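Local coordinates for freshwater cyanophage protein (Microcystis phage Mic1, PDB 6L2W), which is of unknown molecular function but adopts a novel fold and probably serves the phage as a structural protein, at residues E65-L70 against R74-G79; F42-L47 against H84-S89; N51-C56 against N103-E108. One frame throughout, in Å; residues are numbered along the deposited sequence.

Contact 1 of 3, residues E65-L70 against R74-G79; sequences EANGSL and RYWYSG
Asn67 lays its side-chain amide over the indole of Trp76 and bonds to the backbone next to that ring. The amide and indole planes are only 10° apart, and ND2 of Asn67 stands 3.2 Å above the ring plane, displaced toward the rim. Its nearest ring atoms include Trp76 NE1, 3.3 Å from Asn67 ND2; both are donors, so the two do not bond each other. Asn67 ND2 gives a hydrogen to Tyr75 O at 2.8 Å with an N-H...O angle of 160°. The acceptor lies close to the plane of the amide, whereas the donor stands above the plane of the carbonyl. A first torsion of 65° places CG of Asn67 between its own backbone N and carbonyl carbon, folding the amide back so that OD1 accepts Ser69 N at 2.9 Å: an Asx turn. The indole edge meets the loop backbone, with Trp76 CD1 3.5 Å from Glu65 O and 3.9 Å from Ala66 CA. At the start of the loop segment, Glu65 N makes a weak hydrogen bond to Tyr77 O. On helix 96-115, Asn103 ND2 donates to Asn67 OD1. Bonds at both ends of the buried Asn67 amide therefore settle its orientation, and the indole N-H, directed in the ring plane, goes to Asn103 OD1 while ND2 lies over the face.

Contact 2 of 3, residues F42-L47 against H84-S89; sequences FGWLEL and HLELKS
Lys88 takes a first torsion of 83°, with CG between its backbone N and carbonyl carbon, and the chain as modelled passes over the indole of Trp44, though its outer bends are doubtful. Glu86, two residues earlier on the same strand, instead has CG anti to the backbone N and runs out extended to the rim of that indole. The setting is an antiparallel sheet in which strands 45-46 and 83-89 both pair with strand 2-12. The 9.1 Å between Trp44 CA and Lys88 CA, about two strand spacings, fits side chains meeting across the strand between them, and Trp44 indeed also packs on Phe3 and Arg5 there.

The Lys88 ammonium makes a cation-pi contact: in the model NZ is 4.1 Å from the centroid of the Trp44 five-membered ring and 7° off its normal. Lys88 CE is modelled over the same face, but too near the ring carbons to be credible, so the height of the chain and the placing of NZ share that doubt. The carboxylate of Glu86 stands at the indole edge, with its CD 3.6 Å from Trp44 CH2 and its plane 73° from the ring. The stronger partner of Glu86 is Arg74, which forms a salt bridge to OE2, while Trp44 NE1 bonds to Asp40 O.

Leu47 and Leu87 meet on the side of the sheet that the helices cover, where Leu47 also packs on Leu52 of helix 51-61 and Leu87 on Trp76. They cross at about a right angle, Leu47 CD2 lying 4.1 Å from Leu87 CD1.

Contact 3 of 3, residues N51-C56 against N103-E108; sequences NLENVC and NLKLKE
Lys105 and Cys56 carry most of the buried surface where helices 51-61 and 96-115 meet, with Leu106 and Glu53 contributing less. The Lys105 side chain starts out toward helix 51-61 and is used in two ways. The aliphatic root packs on Cys56: Lys105 CG is 3.6 Å from Cys56 CB and 3.9 Å from Cys56 SG, so the methylene lies against both atoms of the short side chain. A bend at the second torsion (chi2 75°) then turns the outer chain toward Glu53, and the two long side chains cross at about a right angle. The resulting salt bridge is long, Glu53 OE1 to Lys105 NZ being 3.6 Å. Evidence that it is not a head-on ion pair comes from Glu53 CG, which at 3.5 Å is as near to Lys105 NZ as the carboxylate is; the ammonium sits beside the bent glutamate chain.

The two helices follow different strands of the sheet, 45-46 and 83-89, and pack against each other on one face of it. Their short axes here approach to 10.1 Å and cross at -47°, close to the angle expected when ridges of residues four apart fit into grooves on both helices, although these few contacts do not by themselves prove such interlocking.

Leu106 supplies the deeper, apolar side of the contact. Its CD2 methyl touches the backbone of the partner helix, 3.6 Å from Cys56 O, and is 4.3 Å from Cys56 CB. The thiol-bearing side chain thus meets lysine methylenes and a leucine methyl, and Cys56 also touches Leu109, one turn beyond Lys105 on helix 96-115. Leu52, a turn before Cys56, packs on Ile102 of helix 96-115.

Contacts 1 and 3 and the leucine side of contact 2 border the space where sheet and helices pack; the Trp44-Lys88 side of contact 2 lies on the other face. The centres of contacts 1 and 3 are about 12 Å apart, and that of contact 2 is about 14 Å from each. Contacts 1 and 2 share the sheet: strands 75-77 and 83-89 are neighbours, joined by Leu85 N to Trp76 O at 2.8 Å. Trp76 CD1 also lies 3.4 Å from Leu106 CD1 of contact 3. Contacts 2 and 3 meet where strand 45-46 leads through a short turn into helix 51-61, Asn51 ND2 hydrogen-bonding to Glu46 O at 2.8 Å. Contact 1 also faces the second subunit, where Arg74 salt-bridges Asp40 of that chain.

Contact 1 of 3, residues E65-L70 against R74-G79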
# COMPACT_ATOMS: atom_id res chain seq x y z
N GLU B 65 -3.92 -1.51 -13.21
CA GLU B 65 -4.06 -0.53 -14.24
C GLU B 65 -3.03 0.59 -14.05
O GLU B 65 -2.54 0.84 -12.96
CB GLU B 65 -5.47 0.07 -14.21
CG GLU B 65 -6.59 -0.86 -14.66
CD GLU B 65 -7.98 -0.28 -14.38
OE1 GLU B 65 -8.23 0.87 -14.76
OE2 GLU B 65 -8.79 -0.97 -13.73
N ALA B 66 -2.74 1.26 -15.15
CA ALA B 66 -1.89 2.40 -15.17
C ALA B 66 -2.30 3.37 -14.04
O ALA B 66 -3.47 3.43 -13.70
CB ALA B 66 -2.00 3.03 -16.54
N ASN B 67 -1.35 4.11 -13.48
CA ASN B 67 -1.59 4.83 -12.24
C ASN B 67 -1.84 6.33 -12.50
O ASN B 67 -2.16 7.03 -11.56
CB ASN B 67 -0.48 4.61 -11.20
CG ASN B 67 0.90 5.12 -11.57
OD1 ASN B 67 1.06 6.00 -12.43
ND2 ASN B 67 1.90 4.60 -10.90
N GLY B 68 -1.68 6.81 -13.73
CA GLY B 68 -1.98 8.21 -14.10
C GLY B 68 -0.92 9.20 -13.65
O GLY B 68 -1.09 10.41 -13.83
N SER B 69 0.17 8.70 -13.05
CA SER B 69 1.28 9.56 -12.63
C SER B 69 2.06 10.07 -13.85
O SER B 69 2.38 9.34 -14.80
CB SER B 69 2.19 8.82 -11.68
OG SER B 69 3.21 9.66 -11.14
N LEU B 70 2.37 11.36 -13.81
CA LEU B 70 3.29 11.94 -14.76
C LEU B 70 4.66 12.06 -14.09
O LEU B 70 5.65 12.42 -14.73
CB LEU B 70 2.74 13.29 -15.20
CG LEU B 70 1.43 13.20 -15.98
CD1 LEU B 70 0.66 14.52 -15.94
CD2 LEU B 70 1.69 12.76 -17.41
N ARG B 74 5.20 5.30 -7.71
CA ARG B 74 5.68 3.96 -8.11
C ARG B 74 4.75 2.85 -7.64
O ARG B 74 5.25 1.79 -7.33
CB ARG B 74 7.08 3.77 -7.52
CG ARG B 74 7.13 3.87 -6.01
CD ARG B 74 8.56 3.89 -5.55
NE ARG B 74 8.70 3.91 -4.11
CZ ARG B 74 8.73 2.84 -3.36
NH1 ARG B 74 8.85 1.65 -3.89
NH2 ARG B 74 8.63 2.96 -2.06
N TYR B 75 3.47 3.08 -7.65
CA TYR B 75 2.51 2.08 -7.24
C TYR B 75 1.39 1.99 -8.27
O TYR B 75 0.93 2.98 -8.79
CB TYR B 75 1.90 2.43 -5.87
CG TYR B 75 2.91 2.74 -4.80
CD1 TYR B 75 3.40 4.02 -4.61
CD2 TYR B 75 3.43 1.74 -4.00
CE1 TYR B 75 4.33 4.31 -3.63
CE2 TYR B 75 4.36 2.01 -3.01
CZ TYR B 75 4.81 3.30 -2.82
OH TYR B 75 5.75 3.56 -1.85
N TRP B 76 0.94 0.76 -8.48
CA TRP B 76 -0.17 0.46 -9.35
C TRP B 76 -1.14 -0.47 -8.63
O TRP B 76 -0.75 -1.57 -8.27
CB TRP B 76 0.31 -0.19 -10.65
CG TRP B 76 1.22 0.68 -11.47
CD1 TRP B 76 0.89 1.43 -12.56
CD2 TRP B 76 2.62 0.90 -11.25
NE1 TRP B 76 1.99 2.11 -13.03
CE2 TRP B 76 3.07 1.79 -12.25
CE3 TRP B 76 3.53 0.44 -10.29
CZ2 TRP B 76 4.39 2.21 -12.35
CZ3 TRP B 76 4.84 0.86 -10.38
CH2 TRP B 76 5.26 1.75 -11.39
N TYR B 77 -2.39 -0.06 -8.53
CA TYR B 77 -3.42 -0.79 -7.84
C TYR B 77 -4.36 -1.49 -8.82
O TYR B 77 -4.60 -1.02 -9.93
CB TYR B 77 -4.18 0.16 -6.91
CG TYR B 77 -3.44 0.43 -5.63
CD1 TYR B 77 -2.54 1.47 -5.51
CD2 TYR B 77 -3.61 -0.40 -4.54
CE1 TYR B 77 -1.84 1.70 -4.34
CE2 TYR B 77 -2.93 -0.18 -3.35
CZ TYR B 77 -2.04 0.87 -3.25
OH TYR B 77 -1.37 1.08 -2.08
N SER B 78 -4.92 -2.59 -8.37
CA SER B 78 -5.95 -3.28 -9.17
C SER B 78 -7.27 -2.54 -8.98
O SER B 78 -7.42 -1.86 -7.98
CB SER B 78 -6.05 -4.72 -8.81
OG SER B 78 -6.50 -4.88 -7.49
N GLY B 79 -8.19 -2.67 -9.89
CA GLY B 79 -9.49 -1.98 -9.78
C GLY B 79 -10.28 -2.40 -8.56
O GLY B 79 -10.93 -1.55 -7.99

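Contact 2 of 3, residues F42-L47 against H84-S89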
# COMPACT_ATOMS: atom_id res chain seq x y z
N PHE B 42 11.18 -9.10 1.19
CA PHE B 42 10.69 -10.37 0.71
C PHE B 42 9.94 -10.20 -0.61
O PHE B 42 9.14 -9.30 -0.75
CB PHE B 42 9.82 -11.02 1.78
CG PHE B 42 9.22 -12.32 1.34
CD1 PHE B 42 8.10 -12.34 0.54
CD2 PHE B 42 9.83 -13.51 1.67
CE1 PHE B 42 7.57 -13.54 0.09
CE2 PHE B 42 9.31 -14.71 1.21
CZ PHE B 42 8.18 -14.73 0.42
N GLY B 43 10.20 -11.08 -1.56
CA GLY B 43 9.34 -11.25 -2.72
C GLY B 43 9.66 -10.31 -3.87
O GLY B 43 8.93 -10.25 -4.84
N TRP B 44 10.72 -9.53 -3.76
CA TRP B 44 11.13 -8.65 -4.85
C TRP B 44 11.68 -9.49 -6.01
O TRP B 44 12.25 -10.57 -5.80
CB TRP B 44 12.16 -7.64 -4.37
CG TRP B 44 11.61 -6.69 -3.35
CD1 TRP B 44 11.64 -6.84 -1.99
CD2 TRP B 44 10.90 -5.47 -3.60
NE1 TRP B 44 11.03 -5.78 -1.38
CE2 TRP B 44 10.58 -4.91 -2.34
CE3 TRP B 44 10.54 -4.76 -4.75
CZ2 TRP B 44 9.88 -3.70 -2.21
CZ3 TRP B 44 9.88 -3.56 -4.63
CH2 TRP B 44 9.55 -3.04 -3.37
N LEU B 45 11.47 -8.96 -7.21
CA LEU B 45 11.98 -9.53 -8.45
C LEU B 45 12.80 -8.46 -9.15
O LEU B 45 12.34 -7.33 -9.26
CB LEU B 45 10.81 -9.96 -9.33
CG LEU B 45 11.17 -10.34 -10.77
CD1 LEU B 45 11.92 -11.67 -10.83
CD2 LEU B 45 9.92 -10.39 -11.64
N GLU B 46 14.00 -8.84 -9.62
CA GLU B 46 14.87 -7.95 -10.39
C GLU B 46 14.15 -7.62 -11.69
O GLU B 46 13.68 -8.52 -12.36
CB GLU B 46 16.22 -8.62 -10.69
CG GLU B 46 16.98 -7.99 -11.85
CD GLU B 46 18.41 -8.47 -12.12
OE1 GLU B 46 18.95 -9.29 -11.32
OE2 GLU B 46 18.99 -8.01 -13.14
N LEU B 47 14.05 -6.36 -12.03
CA LEU B 47 13.29 -6.01 -13.22
C LEU B 47 14.28 -5.84 -14.37
O LEU B 47 15.19 -5.03 -14.28
CB LEU B 47 12.51 -4.72 -12.98
CG LEU B 47 11.58 -4.30 -14.12
CD1 LEU B 47 10.30 -5.12 -14.10
CD2 LEU B 47 11.26 -2.82 -14.04
N HIS B 84 -1.60 -4.86 -5.43
CA HIS B 84 -0.92 -3.76 -6.06
C HIS B 84 0.52 -4.15 -6.37
O HIS B 84 1.06 -5.10 -5.80
CB HIS B 84 -1.02 -2.49 -5.20
CG HIS B 84 -0.03 -2.41 -4.10
ND1 HIS B 84 -0.20 -3.09 -2.94
CD2 HIS B 84 1.12 -1.71 -3.99
CE1 HIS B 84 0.81 -2.80 -2.12
NE2 HIS B 84 1.64 -1.96 -2.74
N LEU B 85 1.09 -3.40 -7.31
CA LEU B 85 2.47 -3.55 -7.72
C LEU B 85 3.28 -2.35 -7.21
O LEU B 85 2.80 -1.23 -7.13
CB LEU B 85 2.52 -3.64 -9.25
CG LEU B 85 3.91 -3.84 -9.84
CD1 LEU B 85 4.36 -5.28 -9.64
CD2 LEU B 85 3.93 -3.46 -11.31
N GLU B 86 4.55 -2.60 -6.93
CA GLU B 86 5.43 -1.57 -6.41
C GLU B 86 6.75 -1.63 -7.15
O GLU B 86 7.32 -2.68 -7.29
CB GLU B 86 5.67 -1.79 -4.91
CG GLU B 86 6.51 -0.69 -4.24
CD GLU B 86 6.78 -0.89 -2.75
OE1 GLU B 86 6.16 -1.81 -2.13
OE2 GLU B 86 7.64 -0.16 -2.21
N LEU B 87 7.24 -0.51 -7.61
CA LEU B 87 8.56 -0.49 -8.23
C LEU B 87 9.53 0.18 -7.26
O LEU B 87 9.16 1.20 -6.68
CB LEU B 87 8.45 0.29 -9.54
CG LEU B 87 9.77 0.75 -10.15
CD1 LEU B 87 10.45 -0.38 -10.89
CD2 LEU B 87 9.52 1.91 -11.08
N LYS B 88 10.75 -0.37 -7.09
CA LYS B 88 11.83 0.33 -6.33
C LYS B 88 13.19 0.21 -7.04
O LYS B 88 13.37 -0.67 -7.90
CB LYS B 88 11.90 -0.15 -4.88
CG LYS B 88 12.66 -1.43 -4.59
CD LYS B 88 13.06 -1.53 -3.12
CE LYS B 88 13.08 -2.94 -2.57
NZ LYS B 88 14.43 -3.55 -2.59
N SER B 89 14.04 1.15 -6.70
CA SER B 89 15.44 1.25 -7.15
C SER B 89 16.27 1.16 -5.87
O SER B 89 15.95 1.90 -4.92
CB SER B 89 15.66 2.56 -7.86
OG SER B 89 17.02 2.93 -7.90

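Contact 3 of 3, residues N51-C56 against N103-E108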
# COMPACT_ATOMS: atom_id res chain seq x y z
N ASN B 51 11.89 -9.26 -18.80
CA ASN B 51 10.77 -9.73 -17.96
C ASN B 51 9.73 -8.61 -17.74
O ASN B 51 8.66 -8.89 -17.24
CB ASN B 51 11.26 -10.31 -16.63
CG ASN B 51 11.76 -9.26 -15.65
OD1 ASN B 51 11.71 -8.07 -15.94
ND2 ASN B 51 12.27 -9.69 -14.51
N LEU B 52 10.03 -7.37 -18.12
CA LEU B 52 9.13 -6.22 -17.89
C LEU B 52 7.75 -6.52 -18.45
O LEU B 52 6.72 -6.44 -17.76
CB LEU B 52 9.74 -4.98 -18.56
CG LEU B 52 8.98 -3.65 -18.40
CD1 LEU B 52 7.71 -3.60 -19.24
CD2 LEU B 52 8.68 -3.34 -16.95
N GLU B 53 7.76 -6.87 -19.72
CA GLU B 53 6.58 -7.24 -20.45
C GLU B 53 5.81 -8.31 -19.67
O GLU B 53 4.60 -8.20 -19.50
CB GLU B 53 7.00 -7.77 -21.83
CG GLU B 53 5.91 -7.65 -22.88
CD GLU B 53 6.44 -7.32 -24.27
OE1 GLU B 53 6.81 -6.14 -24.49
OE2 GLU B 53 6.48 -8.24 -25.12
N ASN B 54 6.49 -9.34 -19.19
CA ASN B 54 5.81 -10.47 -18.58
C ASN B 54 5.17 -10.04 -17.25
O ASN B 54 4.11 -10.51 -16.89
CB ASN B 54 6.75 -11.66 -18.36
CG ASN B 54 7.24 -12.28 -19.66
OD1 ASN B 54 8.41 -12.63 -19.79
ND2 ASN B 54 6.35 -12.40 -20.64
N VAL B 55 5.86 -9.20 -16.51
CA VAL B 55 5.35 -8.69 -15.25
C VAL B 55 4.10 -7.85 -15.54
O VAL B 55 3.07 -8.01 -14.88
CB VAL B 55 6.44 -7.91 -14.50
CG1 VAL B 55 5.86 -6.87 -13.56
CG2 VAL B 55 7.40 -8.84 -13.77
N CYS B 56 4.15 -6.99 -16.56
CA CYS B 56 3.00 -6.12 -16.82
C CYS B 56 1.79 -6.93 -17.27
O CYS B 56 0.64 -6.55 -16.99
CB CYS B 56 3.31 -5.08 -17.88
SG CYS B 56 4.40 -3.78 -17.26
N ASN B 103 3.32 2.29 -17.21
CA ASN B 103 2.01 2.88 -17.45
C ASN B 103 1.60 2.72 -18.92
O ASN B 103 0.43 2.41 -19.18
CB ASN B 103 2.00 4.34 -17.03
CG ASN B 103 1.63 4.53 -15.57
OD1 ASN B 103 0.93 3.69 -15.00
ND2 ASN B 103 2.03 5.64 -14.98
N LEU B 104 2.51 2.93 -19.86
CA LEU B 104 2.19 2.77 -21.28
C LEU B 104 1.75 1.32 -21.52
O LEU B 104 0.70 1.06 -22.09
CB LEU B 104 3.39 3.16 -22.16
CG LEU B 104 3.31 2.80 -23.64
CD1 LEU B 104 2.09 3.44 -24.29
CD2 LEU B 104 4.57 3.20 -24.40
N LYS B 105 2.53 0.38 -21.04
CA LYS B 105 2.25 -1.03 -21.27
C LYS B 105 0.93 -1.43 -20.60
O LYS B 105 0.07 -2.05 -21.24
CB LYS B 105 3.43 -1.87 -20.78
CG LYS B 105 3.26 -3.36 -20.99
CD LYS B 105 3.44 -3.81 -22.42
CE LYS B 105 2.97 -5.23 -22.62
NZ LYS B 105 3.28 -5.71 -23.99
N LEU B 106 0.73 -1.05 -19.34
CA LEU B 106 -0.50 -1.45 -18.64
C LEU B 106 -1.70 -0.85 -19.36
O LEU B 106 -2.76 -1.47 -19.44
CB LEU B 106 -0.47 -0.96 -17.19
CG LEU B 106 0.46 -1.74 -16.25
CD1 LEU B 106 0.58 -0.99 -14.93
CD2 LEU B 106 -0.04 -3.16 -16.02
N LYS B 107 -1.52 0.36 -19.87
CA LYS B 107 -2.62 1.01 -20.52
C LYS B 107 -2.89 0.35 -21.88
O LYS B 107 -4.04 0.27 -22.28
CB LYS B 107 -2.36 2.50 -20.71
CG LYS B 107 -3.61 3.30 -21.03
CD LYS B 107 -4.73 3.08 -20.03
CE LYS B 107 -5.90 4.02 -20.20
NZ LYS B 107 -6.56 3.84 -21.52
N GLU B 108 -1.84 -0.10 -22.56
CA GLU B 108 -1.99 -0.88 -23.80
C GLU B 108 -2.75 -2.17 -23.50
O GLU B 108 -3.65 -2.59 -24.24
CB GLU B 108 -0.63 -1.27 -24.41
CG GLU B 108 0.15 -0.11 -25.02
CD GLU B 108 1.54 -0.47 -25.54
OE1 GLU B 108 2.28 -1.26 -24.87
OE2 GLU B 108 1.89 0.06 -26.61